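Conserved exported protein (Bacteroides fragilis, PDB 3CLW) is of unknown function but probably hydrolyses O-glycosidic bonds, with a TIM-barrel catalytic fold like that of family 30 glycoside hydrolases. Local coordinates at residues F271-H277 with T306-E312; T92-L96 with T105-G109; E364-Q369 with I387-L393. All coordinates share one frame. Numbering follows the deposited sequence.

Contact 1 of 3, residues F271-H277 with T306-E312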
ATOM      1  N   PHE A 271       3.742   1.294 -16.280  1.00 35.93           N
ATOM      2  CA  PHE A 271       3.443   0.075 -15.569  1.00 34.94           C
ATOM      3  C   PHE A 271       1.987  -0.272 -15.846  1.00 35.31           C
ATOM      4  O   PHE A 271       1.083   0.527 -15.537  1.00 35.08           O
ATOM      5  CB  PHE A 271       3.677   0.265 -14.071  1.00 34.71           C
ATOM      6  CG  PHE A 271       3.403  -0.962 -13.255  1.00 34.38           C
ATOM      7  CD1 PHE A 271       3.687  -2.244 -13.761  1.00 34.06           C
ATOM      8  CD2 PHE A 271       2.912  -0.844 -11.945  1.00 37.04           C
ATOM      9  CE1 PHE A 271       3.450  -3.381 -12.984  1.00 33.62           C
ATOM     10  CE2 PHE A 271       2.662  -1.986 -11.174  1.00 32.91           C
ATOM     11  CZ  PHE A 271       2.917  -3.246 -11.710  1.00 32.65           C
ATOM     12  N   ASN A 272       1.759  -1.463 -16.412  1.00 34.66           N
ATOM     13  CA  ASN A 272       0.436  -1.847 -16.874  1.00 35.24           C
ATOM     14  C   ASN A 272      -0.418  -2.335 -15.710  1.00 34.95           C
ATOM     15  O   ASN A 272      -0.600  -3.541 -15.498  1.00 35.14           O
ATOM     16  CB  ASN A 272       0.531  -2.899 -18.010  1.00 35.81           C
ATOM     17  CG  ASN A 272      -0.841  -3.319 -18.561  1.00 35.91           C
ATOM     18  OD1 ASN A 272      -1.781  -2.523 -18.616  1.00 34.24           O
ATOM     19  ND2 ASN A 272      -0.946  -4.581 -18.966  1.00 34.91           N
ATOM     20  N   CYS A 273      -0.976  -1.361 -15.005  1.00 34.31           N
ATOM     21  CA  CYS A 273      -1.551  -1.540 -13.675  1.00 34.06           C
ATOM     22  C   CYS A 273      -2.238  -0.236 -13.309  1.00 33.41           C
ATOM     23  O   CYS A 273      -1.735   0.855 -13.590  1.00 34.16           O
ATOM     24  CB  CYS A 273      -0.442  -1.837 -12.645  1.00 33.60           C
ATOM     25  SG  CYS A 273      -1.000  -2.122 -10.958  1.00 34.49           S
ATOM     26  N   VAL A 274      -3.405  -0.353 -12.693  1.00 33.47           N
ATOM     27  CA  VAL A 274      -4.150   0.793 -12.159  1.00 32.49           C
ATOM     28  C   VAL A 274      -3.990   0.785 -10.623  1.00 32.69           C
ATOM     29  O   VAL A 274      -4.185  -0.251  -9.983  1.00 32.71           O
ATOM     30  CB  VAL A 274      -5.642   0.654 -12.531  1.00 32.42           C
ATOM     31  CG1 VAL A 274      -6.504   1.757 -11.904  1.00 32.38           C
ATOM     32  CG2 VAL A 274      -5.826   0.607 -14.028  1.00 31.99           C
ATOM     33  N   ALA A 275      -3.636   1.930 -10.050  1.00 32.33           N
ATOM     34  CA  ALA A 275      -3.528   2.082  -8.595  1.00 32.93           C
ATOM     35  C   ALA A 275      -4.636   2.930  -8.024  1.00 32.66           C
ATOM     36  O   ALA A 275      -4.848   4.063  -8.464  1.00 33.03           O
ATOM     37  CB  ALA A 275      -2.147   2.689  -8.188  1.00 32.48           C
ATOM     38  N   ALA A 276      -5.330   2.387  -7.033  1.00 32.97           N
ATOM     39  CA  ALA A 276      -6.303   3.164  -6.268  1.00 33.59           C
ATOM     40  C   ALA A 276      -6.231   2.801  -4.788  1.00 33.91           C
ATOM     41  O   ALA A 276      -5.720   1.740  -4.420  1.00 33.83           O
ATOM     42  CB  ALA A 276      -7.729   2.953  -6.803  1.00 33.95           C
ATOM     43  N   HIS A 277      -6.762   3.695  -3.959  1.00 33.80           N
ATOM     44  CA  HIS A 277      -6.765   3.542  -2.502  1.00 33.36           C
ATOM     45  C   HIS A 277      -8.069   2.959  -2.005  1.00 34.15           C
ATOM     46  O   HIS A 277      -9.121   3.152  -2.625  1.00 34.52           O
ATOM     47  CB  HIS A 277      -6.476   4.900  -1.856  1.00 32.75           C
ATOM     48  CG  HIS A 277      -5.197   5.517  -2.337  1.00 30.55           C
ATOM     49  ND1 HIS A 277      -4.816   6.803  -2.025  1.00 29.34           N
ATOM     50  CD2 HIS A 277      -4.236   5.030  -3.155  1.00 28.37           C
ATOM     51  CE1 HIS A 277      -3.660   7.073  -2.606  1.00 27.50           C
ATOM     52  NE2 HIS A 277      -3.271   6.002  -3.269  1.00 28.83           N
ATOM     53  N   THR A 306      -4.241  -5.918 -17.679  1.00 39.69           N
ATOM     54  CA  THR A 306      -3.835  -4.855 -16.775  1.00 38.71           C
ATOM     55  C   THR A 306      -4.003  -5.307 -15.347  1.00 38.21           C
ATOM     56  O   THR A 306      -5.018  -5.867 -14.988  1.00 37.77           O
ATOM     57  CB  THR A 306      -4.620  -3.568 -17.071  1.00 38.84           C
ATOM     58  OG1 THR A 306      -4.345  -3.201 -18.426  1.00 38.57           O
ATOM     59  CG2 THR A 306      -4.227  -2.405 -16.131  1.00 37.03           C
ATOM     60  N   LYS A 307      -2.965  -5.090 -14.549  1.00 38.01           N
ATOM     61  CA  LYS A 307      -3.021  -5.356 -13.108  1.00 37.03           C
ATOM     62  C   LYS A 307      -3.804  -4.288 -12.309  1.00 36.47           C
ATOM     63  O   LYS A 307      -4.037  -3.163 -12.767  1.00 35.30           O
ATOM     64  CB  LYS A 307      -1.606  -5.509 -12.551  1.00 36.92           C
ATOM     65  CG  LYS A 307      -0.896  -6.802 -12.939  1.00 36.99           C
ATOM     66  CD  LYS A 307       0.523  -6.761 -12.492  1.00 37.54           C
ATOM     67  CE  LYS A 307       1.173  -8.112 -12.677  1.00 39.52           C
ATOM     68  NZ  LYS A 307       2.580  -8.125 -12.171  1.00 40.56           N
ATOM     69  N   PHE A 308      -4.199  -4.674 -11.100  1.00 35.94           N
ATOM     70  CA  PHE A 308      -4.648  -3.716 -10.109  1.00 35.48           C
ATOM     71  C   PHE A 308      -3.727  -3.717  -8.859  1.00 34.44           C
ATOM     72  O   PHE A 308      -3.262  -4.768  -8.447  1.00 34.31           O
ATOM     73  CB  PHE A 308      -6.112  -3.997  -9.706  1.00 35.83           C
ATOM     74  CG  PHE A 308      -6.635  -3.013  -8.698  1.00 34.59           C
ATOM     75  CD1 PHE A 308      -6.908  -1.710  -9.077  1.00 34.97           C
ATOM     76  CD2 PHE A 308      -6.789  -3.385  -7.376  1.00 32.08           C
ATOM     77  CE1 PHE A 308      -7.367  -0.790  -8.149  1.00 35.43           C
ATOM     78  CE2 PHE A 308      -7.226  -2.487  -6.436  1.00 34.17           C
ATOM     79  CZ  PHE A 308      -7.521  -1.182  -6.812  1.00 35.82           C
ATOM     80  N   TRP A 309      -3.471  -2.533  -8.297  1.00 33.77           N
ATOM     81  CA  TRP A 309      -2.760  -2.364  -7.014  1.00 32.50           C
ATOM     82  C   TRP A 309      -3.620  -1.520  -6.078  1.00 32.52           C
ATOM     83  O   TRP A 309      -4.083  -0.407  -6.437  1.00 32.22           O
ATOM     84  CB  TRP A 309      -1.416  -1.647  -7.196  1.00 31.84           C
ATOM     85  CG  TRP A 309      -0.227  -2.500  -7.595  1.00 31.51           C
ATOM     86  CD1 TRP A 309      -0.253  -3.756  -8.174  1.00 30.16           C
ATOM     87  CD2 TRP A 309       1.165  -2.140  -7.484  1.00 31.59           C
ATOM     88  NE1 TRP A 309       1.031  -4.193  -8.401  1.00 29.80           N
ATOM     89  CE2 TRP A 309       1.919  -3.224  -7.990  1.00 29.81           C
ATOM     90  CE3 TRP A 309       1.853  -1.003  -6.982  1.00 34.11           C
ATOM     91  CZ2 TRP A 309       3.307  -3.210  -8.033  1.00 28.65           C
ATOM     92  CZ3 TRP A 309       3.251  -0.992  -7.040  1.00 29.72           C
ATOM     93  CH2 TRP A 309       3.956  -2.093  -7.550  1.00 29.92           C
ATOM     94  N   ALA A 310      -3.871  -2.050  -4.884  1.00 32.58           N
ATOM     95  CA  ALA A 310      -4.437  -1.236  -3.808  1.00 32.23           C
ATOM     96  C   ALA A 310      -3.212  -0.535  -3.179  1.00 32.54           C
ATOM     97  O   ALA A 310      -2.303  -1.183  -2.640  1.00 32.80           O
ATOM     98  CB  ALA A 310      -5.237  -2.111  -2.815  1.00 32.90           C
ATOM     99  N   SER A 311      -3.119   0.777  -3.343  1.00 32.23           N
ATOM    100  CA  SER A 311      -1.820   1.424  -3.144  1.00 33.00           C
ATOM    101  C   SER A 311      -1.731   2.374  -1.948  1.00 33.10           C
ATOM    102  O   SER A 311      -0.697   3.013  -1.740  1.00 33.95           O
ATOM    103  CB  SER A 311      -1.394   2.158  -4.413  1.00 32.87           C
ATOM    104  OG  SER A 311      -2.410   3.103  -4.772  1.00 35.37           O
ATOM    105  N   GLU A 312      -2.807   2.481  -1.176  1.00 33.74           N
ATOM    106  CA  GLU A 312      -2.785   3.252   0.074  1.00 34.08           C
ATOM    107  C   GLU A 312      -4.005   2.967   0.895  1.00 34.23           C
ATOM    108  O   GLU A 312      -5.104   2.974   0.391  1.00 33.60           O
ATOM    109  CB  GLU A 312      -2.691   4.758  -0.171  1.00 33.81           C
ATOM    110  CG  GLU A 312      -2.235   5.544   1.071  1.00 33.97           C
ATOM    111  CD  GLU A 312      -2.428   7.035   0.950  1.00 35.16           C
ATOM    112  OE1 GLU A 312      -1.843   7.679   0.056  1.00 35.59           O
ATOM    113  OE2 GLU A 312      -3.168   7.582   1.780  1.00 36.87           O
TER
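Two neighbouring parallel strands of the TIM barrel meet here, joined by helix 285-300 in a beta-alpha-beta crossover. Their axes approach to 4.4 Å with N-to-C directions 21° apart, and the ladder pairs C273 with K307, V274 with F308, A275 with W309 and A276 with A310. Bonds alternate between strands: K307 N to N272 O is 3.0 Å, V274 N to K307 O 2.9 Å, W309 N to V274 O 2.9 Å, A276 N to W309 O 3.1 Å and S311 N to A276 O 3.0 Å.

T306, H277 and W309 lose the most surface. At the start, T306 OG1 donates to N272 OD1 (2.7 Å) beside the inverse gamma turn centred on N272, while T306 CG2 lies 4.0 Å from V274 CG2. V274 and F308 share the face covered by helix 285-300, through L299 and I295.

W309 occupies the face that also carries C273 and A275. F271 turns its edge to the face of the W309 six-membered ring in a T-shaped pair (centroids 5.0 Å apart, planes at 70°), and C273 SG sits 3.6 Å from the centroid of the W309 five-membered ring, a sulfur-aromatic contact. W309 NE1 is hydrogen-bonded to D20.

H277 follows the first strand at the C-terminal end of the barrel, where TIM-barrel enzymes place their active sites. Its ring nitrogens bond to E186 and E231, and S311 OG also bonds to E231. E312 CB lies over the imidazole face, whereas S311 OG meets its edge, 3.1 Å from H277 CD2.

Contact 2 of 3, residues T92-L96 with T105-G109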
ATOM      1  N   THR A  92       8.579  18.438   3.648  1.00 33.82           N
ATOM      2  CA  THR A  92       9.606  17.617   2.992  1.00 32.87           C
ATOM      3  C   THR A  92      10.698  18.502   2.426  1.00 32.83           C
ATOM      4  O   THR A  92      10.416  19.617   1.964  1.00 33.57           O
ATOM      5  CB  THR A  92       9.018  16.753   1.804  1.00 32.92           C
ATOM      6  OG1 THR A  92       8.592  17.609   0.725  1.00 32.81           O
ATOM      7  CG2 THR A  92       7.824  15.943   2.245  1.00 31.46           C
ATOM      8  N   GLU A  93      11.931  18.019   2.436  1.00 31.02           N
ATOM      9  CA  GLU A  93      12.959  18.652   1.657  1.00 32.30           C
ATOM     10  C   GLU A  93      12.783  18.367   0.148  1.00 32.69           C
ATOM     11  O   GLU A  93      11.922  17.586  -0.245  1.00 33.79           O
ATOM     12  CB  GLU A  93      14.340  18.171   2.109  1.00 31.68           C
ATOM     13  CG  GLU A  93      14.633  18.497   3.572  1.00 33.02           C
ATOM     14  CD  GLU A  93      15.941  17.935   4.011  1.00 33.21           C
ATOM     15  OE1 GLU A  93      16.028  16.710   4.203  1.00 33.42           O
ATOM     16  OE2 GLU A  93      16.893  18.729   4.113  1.00 36.55           O
ATOM     17  N   CYS A  94      13.571  19.028  -0.690  1.00 31.98           N
ATOM     18  CA  CYS A  94      13.565  18.722  -2.115  1.00 31.78           C
ATOM     19  C   CYS A  94      15.014  18.592  -2.566  1.00 31.20           C
ATOM     20  O   CYS A  94      15.836  19.483  -2.296  1.00 30.88           O
ATOM     21  CB  CYS A  94      12.817  19.809  -2.941  1.00 30.84           C
ATOM     22  SG  CYS A  94      12.541  19.360  -4.672  1.00 31.77           S
ATOM     23  N   PHE A  95      15.322  17.508  -3.280  1.00 31.32           N
ATOM     24  CA  PHE A  95      16.671  17.361  -3.867  1.00 31.93           C
ATOM     25  C   PHE A  95      17.040  18.519  -4.817  1.00 32.55           C
ATOM     26  O   PHE A  95      18.210  18.889  -4.910  1.00 33.49           O
ATOM     27  CB  PHE A  95      16.832  16.028  -4.624  1.00 31.95           C
ATOM     28  CG  PHE A  95      16.641  14.792  -3.761  1.00 30.90           C
ATOM     29  CD1 PHE A  95      17.306  14.659  -2.553  1.00 29.09           C
ATOM     30  CD2 PHE A  95      15.786  13.769  -4.175  1.00 31.09           C
ATOM     31  CE1 PHE A  95      17.144  13.484  -1.776  1.00 30.48           C
ATOM     32  CE2 PHE A  95      15.607  12.599  -3.403  1.00 30.30           C
ATOM     33  CZ  PHE A  95      16.276  12.470  -2.204  1.00 27.93           C
ATOM     34  N   LEU A  96      16.046  19.071  -5.508  1.00 32.46           N
ATOM     35  CA  LEU A  96      16.286  20.114  -6.488  1.00 33.83           C
ATOM     36  C   LEU A  96      15.926  21.472  -5.906  1.00 34.38           C
ATOM     37  O   LEU A  96      14.932  21.612  -5.206  1.00 34.28           O
ATOM     38  CB  LEU A  96      15.487  19.857  -7.788  1.00 33.47           C
ATOM     39  CG  LEU A  96      15.438  20.897  -8.915  1.00 32.81           C
ATOM     40  CD1 LEU A  96      16.806  21.084  -9.539  1.00 34.13           C
ATOM     41  CD2 LEU A  96      14.449  20.422 -10.000  1.00 33.84           C
ATOM     42  N   THR A 105      22.029  14.933  -0.502  1.00 33.33           N
ATOM     43  CA  THR A 105      22.233  14.646   0.921  1.00 33.31           C
ATOM     44  C   THR A 105      20.981  14.926   1.725  1.00 32.58           C
ATOM     45  O   THR A 105      20.958  14.644   2.895  1.00 32.80           O
ATOM     46  CB  THR A 105      23.363  15.466   1.570  1.00 33.04           C
ATOM     47  OG1 THR A 105      22.922  16.819   1.689  1.00 34.31           O
ATOM     48  CG2 THR A 105      24.693  15.383   0.780  1.00 31.30           C
ATOM     49  N   LYS A 106      19.949  15.490   1.102  1.00 31.90           N
ATOM     50  CA  LYS A 106      18.685  15.745   1.781  1.00 31.17           C
ATOM     51  C   LYS A 106      17.851  14.449   1.901  1.00 30.81           C
ATOM     52  O   LYS A 106      18.224  13.433   1.337  1.00 29.35           O
ATOM     53  CB  LYS A 106      17.922  16.835   1.022  1.00 31.93           C
ATOM     54  CG  LYS A 106      18.729  18.167   0.950  1.00 32.88           C
ATOM     55  CD  LYS A 106      18.036  19.185   0.059  1.00 35.14           C
ATOM     56  CE  LYS A 106      18.480  20.654   0.344  1.00 35.92           C
ATOM     57  NZ  LYS A 106      17.707  21.570  -0.624  1.00 37.31           N
ATOM     58  N   GLN A 107      16.731  14.486   2.634  1.00 30.26           N
ATOM     59  CA  GLN A 107      15.910  13.284   2.848  1.00 30.67           C
ATOM     60  C   GLN A 107      16.736  12.135   3.492  1.00 31.15           C
ATOM     61  O   GLN A 107      16.531  10.948   3.173  1.00 30.69           O
ATOM     62  CB  GLN A 107      15.226  12.838   1.531  1.00 30.03           C
ATOM     63  CG  GLN A 107      14.359  13.984   0.926  1.00 31.17           C
ATOM     64  CD  GLN A 107      13.193  13.517   0.037  1.00 31.79           C
ATOM     65  OE1 GLN A 107      13.174  13.802  -1.152  1.00 32.78           O
ATOM     66  NE2 GLN A 107      12.199  12.843   0.623  1.00 33.27           N
ATOM     67  N   ALA A 108      17.664  12.511   4.400  1.00 30.79           N
ATOM     68  CA  ALA A 108      18.621  11.573   5.012  1.00 30.54           C
ATOM     69  C   ALA A 108      17.933  10.462   5.796  1.00 30.28           C
ATOM     70  O   ALA A 108      18.278   9.282   5.638  1.00 30.62           O
ATOM     71  CB  ALA A 108      19.618  12.327   5.914  1.00 30.14           C
ATOM     72  N   GLY A 109      16.927  10.821   6.598  1.00 29.40           N
ATOM     73  CA  GLY A 109      16.223   9.838   7.403  1.00 30.36           C
ATOM     74  C   GLY A 109      15.570   8.778   6.517  1.00 30.75           C
ATOM     75  O   GLY A 109      15.609   7.591   6.806  1.00 31.07           O
TER
HETATM   76  O   HOH W   1      17.832  15.218   5.641  1.00 35.40           O
HETATM   77  O   HOH W   2      13.224  15.624  -3.362  1.00 29.80           O
HETATM   78  O   HOH W   3      18.879  21.222  -3.396  1.00 45.81           O
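The N-terminus of helix 108-119, which lies in the crossover between barrel strands 68-71 and 125-128, is met here by the loop 92-96. Q107 holds the N-cap position with left-handed backbone angles (57°/36°). E93, with chi1 m and chi2 t, reaches across so that E93 OE1 accepts from Q107 N at 2.8 Å; water 1 links the same OE1 to A108 N, extending carboxylate contact to the first helical turn.

K106 loses the most surface. Its chi1 is m and the remaining torsions are t, so the chain runs extended along the loop: K106 CD lies 3.2 Å from C94 O, K106 NZ donates to C94 O at 3.3 Å, and NZ also makes a salt bridge to E78. The m rotamer of F95 brings its ring edge to the K106 backbone, with F95 CE1 3.3 Å from K106 O. Q107 NE2 bonds to N71 O, while OE1 accepts from G73 N and from water 2, which itself accepts from F95 N. Q107, m then t, puts OE1 over the ring face, Q107 OE1 being 3.5 Å from F95 CE2.

Contact 3 of 3, residues E364-Q369 with I387-L393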
ATOM      1  N   GLU A 364      -3.696   4.452  16.398  1.00 39.16           N
ATOM      2  CA  GLU A 364      -3.786   3.001  16.186  1.00 39.79           C
ATOM      3  C   GLU A 364      -4.479   2.744  14.845  1.00 39.90           C
ATOM      4  O   GLU A 364      -5.619   2.261  14.792  1.00 39.88           O
ATOM      5  CB  GLU A 364      -4.499   2.270  17.343  1.00 39.55           C
ATOM      6  CG  GLU A 364      -4.092   0.771  17.476  1.00 40.43           C
ATOM      7  CD  GLU A 364      -4.980  -0.062  18.453  1.00 41.34           C
ATOM      8  OE1 GLU A 364      -5.842   0.493  19.168  1.00 42.99           O
ATOM      9  OE2 GLU A 364      -4.825  -1.294  18.491  1.00 41.44           O
ATOM     10  N   ASP A 365      -3.790   3.084  13.758  1.00 39.75           N
ATOM     11  CA  ASP A 365      -4.430   3.106  12.433  1.00 39.74           C
ATOM     12  C   ASP A 365      -3.556   2.516  11.323  1.00 39.44           C
ATOM     13  O   ASP A 365      -3.944   2.524  10.179  1.00 39.39           O
ATOM     14  CB  ASP A 365      -4.849   4.527  12.095  1.00 39.75           C
ATOM     15  CG  ASP A 365      -3.795   5.554  12.488  1.00 41.50           C
ATOM     16  OD1 ASP A 365      -2.590   5.279  12.394  1.00 41.60           O
ATOM     17  OD2 ASP A 365      -4.174   6.656  12.928  1.00 46.96           O
ATOM     18  N   VAL A 366      -2.392   1.982  11.693  1.00 38.81           N
ATOM     19  CA  VAL A 366      -1.421   1.369  10.772  1.00 38.33           C
ATOM     20  C   VAL A 366      -0.677   0.279  11.587  1.00 37.53           C
ATOM     21  O   VAL A 366      -1.064   0.023  12.722  1.00 37.13           O
ATOM     22  CB  VAL A 366      -0.444   2.401  10.162  1.00 37.73           C
ATOM     23  CG1 VAL A 366      -1.185   3.436   9.272  1.00 38.68           C
ATOM     24  CG2 VAL A 366       0.375   3.080  11.238  1.00 38.15           C
ATOM     25  N   PRO A 367       0.285  -0.434  10.973  1.00 37.21           N
ATOM     26  CA  PRO A 367       1.074  -1.494  11.648  1.00 37.00           C
ATOM     27  C   PRO A 367       1.793  -1.104  12.958  1.00 36.76           C
ATOM     28  O   PRO A 367       1.765  -1.870  13.912  1.00 37.14           O
ATOM     29  CB  PRO A 367       2.092  -1.897  10.588  1.00 35.51           C
ATOM     30  CG  PRO A 367       1.379  -1.592   9.311  1.00 37.61           C
ATOM     31  CD  PRO A 367       0.626  -0.342   9.541  1.00 36.66           C
ATOM     32  N   ILE A 368       2.462   0.040  12.980  1.00 36.81           N
ATOM     33  CA  ILE A 368       3.279   0.429  14.125  1.00 37.06           C
ATOM     34  C   ILE A 368       2.755   1.734  14.697  1.00 37.29           C
ATOM     35  O   ILE A 368       2.616   2.738  13.982  1.00 36.71           O
ATOM     36  CB  ILE A 368       4.803   0.579  13.789  1.00 36.73           C
ATOM     37  CG1 ILE A 368       5.434  -0.775  13.463  1.00 37.79           C
ATOM     38  CG2 ILE A 368       5.577   1.204  14.979  1.00 36.84           C
ATOM     39  CD1 ILE A 368       6.796  -0.670  12.671  1.00 36.54           C
ATOM     40  N   GLN A 369       2.442   1.690  15.990  1.00 37.90           N
ATOM     41  CA  GLN A 369       2.095   2.872  16.748  1.00 37.82           C
ATOM     42  C   GLN A 369       3.293   3.319  17.599  1.00 37.56           C
ATOM     43  O   GLN A 369       3.949   2.519  18.238  1.00 37.94           O
ATOM     44  CB  GLN A 369       0.870   2.628  17.616  1.00 38.11           C
ATOM     45  CG  GLN A 369       0.565   3.805  18.536  1.00 36.76           C
ATOM     46  CD  GLN A 369      -0.777   3.692  19.176  1.00 38.27           C
ATOM     47  OE1 GLN A 369      -1.230   2.601  19.513  1.00 41.97           O
ATOM     48  NE2 GLN A 369      -1.434   4.820  19.354  1.00 39.08           N
ATOM     49  N   ILE A 387       8.035   1.887  20.512  1.00 40.41           N
ATOM     50  CA  ILE A 387       7.437   1.125  19.419  1.00 40.05           C
ATOM     51  C   ILE A 387       6.330   0.191  19.966  1.00 40.19           C
ATOM     52  O   ILE A 387       6.558  -0.586  20.897  1.00 39.54           O
ATOM     53  CB  ILE A 387       8.544   0.318  18.693  1.00 39.94           C
ATOM     54  CG1 ILE A 387       9.578   1.272  18.106  1.00 38.84           C
ATOM     55  CG2 ILE A 387       7.975  -0.596  17.631  1.00 38.64           C
ATOM     56  CD1 ILE A 387      10.961   0.688  18.080  1.00 37.77           C
ATOM     57  N   SER A 388       5.130   0.286  19.396  1.00 39.78           N
ATOM     58  CA  SER A 388       4.057  -0.632  19.756  1.00 39.71           C
ATOM     59  C   SER A 388       3.467  -1.261  18.470  1.00 39.21           C
ATOM     60  O   SER A 388       3.001  -0.545  17.598  1.00 39.65           O
ATOM     61  CB  SER A 388       3.017   0.171  20.544  1.00 39.93           C
ATOM     62  OG  SER A 388       1.874  -0.589  20.860  1.00 41.81           O
ATOM     63  N   THR A 389       3.507  -2.580  18.327  1.00 38.08           N
ATOM     64  CA  THR A 389       2.885  -3.225  17.163  1.00 37.64           C
ATOM     65  C   THR A 389       1.369  -3.286  17.328  1.00 37.74           C
ATOM     66  O   THR A 389       0.879  -3.448  18.440  1.00 37.25           O
ATOM     67  CB  THR A 389       3.442  -4.651  16.872  1.00 38.13           C
ATOM     68  OG1 THR A 389       3.113  -5.542  17.951  1.00 38.90           O
ATOM     69  CG2 THR A 389       4.945  -4.599  16.690  1.00 35.88           C
ATOM     70  N   THR A 390       0.625  -3.090  16.237  1.00 36.14           N
ATOM     71  CA  THR A 390      -0.807  -3.223  16.309  1.00 35.31           C
ATOM     72  C   THR A 390      -1.174  -4.597  15.773  1.00 35.03           C
ATOM     73  O   THR A 390      -0.325  -5.300  15.209  1.00 35.70           O
ATOM     74  CB  THR A 390      -1.541  -2.116  15.511  1.00 36.03           C
ATOM     75  OG1 THR A 390      -1.314  -2.318  14.113  1.00 35.10           O
ATOM     76  CG2 THR A 390      -1.078  -0.726  15.921  1.00 33.58           C
ATOM     77  N   LYS A 391      -2.418  -5.013  15.963  1.00 34.49           N
ATOM     78  CA  LYS A 391      -2.856  -6.280  15.377  1.00 34.73           C
ATOM     79  C   LYS A 391      -2.921  -6.211  13.828  1.00 34.14           C
ATOM     80  O   LYS A 391      -2.942  -7.256  13.148  1.00 34.82           O
ATOM     81  CB  LYS A 391      -4.196  -6.712  15.970  1.00 34.50           C
ATOM     82  CG  LYS A 391      -4.102  -7.090  17.469  1.00 36.35           C
ATOM     83  CD  LYS A 391      -3.359  -8.417  17.635  1.00 37.66           C
ATOM     84  CE  LYS A 391      -3.161  -8.769  19.105  1.00 38.19           C
ATOM     85  NZ  LYS A 391      -2.502 -10.110  19.207  1.00 40.34           N
ATOM     86  N   MET A 392      -2.971  -4.980  13.308  1.00 32.87           N
ATOM     87  CA  MET A 392      -2.964  -4.693  11.895  1.00 30.92           C
ATOM     88  C   MET A 392      -1.616  -5.103  11.354  1.00 32.57           C
ATOM     89  O   MET A 392      -1.538  -5.609  10.249  1.00 33.14           O
ATOM     90  CB  MET A 392      -3.259  -3.210  11.610  1.00 30.99           C
ATOM     91  CG  MET A 392      -4.772  -2.829  11.725  1.00 30.27           C
ATOM     92  SD  MET A 392      -5.232  -1.094  11.758  1.00 24.70           S
ATOM     93  CE  MET A 392      -4.608  -0.629  13.398  1.00 27.87           C
ATOM     94  N   LEU A 393      -0.548  -4.926  12.134  1.00 32.71           N
ATOM     95  CA  LEU A 393       0.742  -5.369  11.642  1.00 32.94           C
ATOM     96  C   LEU A 393       0.694  -6.874  11.451  1.00 33.15           C
ATOM     97  O   LEU A 393       1.077  -7.389  10.414  1.00 33.58           O
ATOM     98  CB  LEU A 393       1.901  -4.957  12.579  1.00 33.41           C
ATOM     99  CG  LEU A 393       3.331  -5.252  12.073  1.00 33.27           C
ATOM    100  CD1 LEU A 393       4.374  -4.330  12.696  1.00 33.81           C
ATOM    101  CD2 LEU A 393       3.729  -6.689  12.368  1.00 34.16           C
TER
HETATM  102  O   HOH W   4      -4.579  -3.247  16.363  1.00 37.17           O
HETATM  103  O   HOH W   5      -0.397  -0.010  19.792  1.00 48.66           O
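This is an antiparallel strand pairing that passes directly into a helix N-cap, in the excursion that follows barrel strand 353-356 and leads to helix 391-400. Strands 368-371 and 386-389 belong to a small three-stranded sheet apart from the barrel strands. Q369 and S388 form a hydrogen-bonded pair, with Q369 N to S388 O and S388 N to Q369 O both 2.8 Å; I368 and T389 are the adjacent non-hydrogen-bonded pair, CA atoms 4.8 Å apart.

Beyond this pair the chain changes role. T390 N donates to P367 O at 2.9 Å, and T390 OG1 lies 2.7 Å from V366 O and 3.1 Å from P367 O, either a possible acceptor. The same OG1 caps the helix, accepting weak bonds from M392 N (3.2 Å) and L393 N (3.4 Å). Water 4 bridges E364 OE2 to K391 N, another amide of the first turn, while E364 also engages R330 and S331.

Apolar contacts accompany the polar ones. P367 CB meets L393 CB at 3.7 Å, I368 CG1 meets L393 CD1 at 3.8 Å, and I368 CG2 meets I387 CG2 at 4.0 Å; I45 of helix 39-50 touches both isoleucines. M392 CE comes within 3.4 Å of E364 O, and the M392 side chain also rests on W356 of the barrel strand.

The chemistry implies that one threonine ties the helix start to the loop before strand 368-371: its hydroxyl accepts weakly from M392 N and L393 N while lying within hydrogen-bonding reach of the V366 and P367 carbonyls.

In the fold
The centre of contact 1 lies about 10 Å from the chain centre, that of contact 3 about 15 Å and that of contact 2 about 23 Å; contact 1 is in the barrel core, contact 3 partly buried, and contact 2 peripheral though mostly buried locally. No two touch, the nearest atoms of contacts 1 and 3 being about 9 Å apart. Contact 1 joins two barrel strands through a regular backbone ladder. Contacts 2 and 3 both concern a helix start and use bridging waters, but contact 2 rests on side-chain-to-backbone bonds, whereas contact 3 combines a short antiparallel ladder, a threonine cap and apolar contacts. Strand 353-356 indirectly connects contacts 1 and 3, flanking 307-310 and touching 364-369.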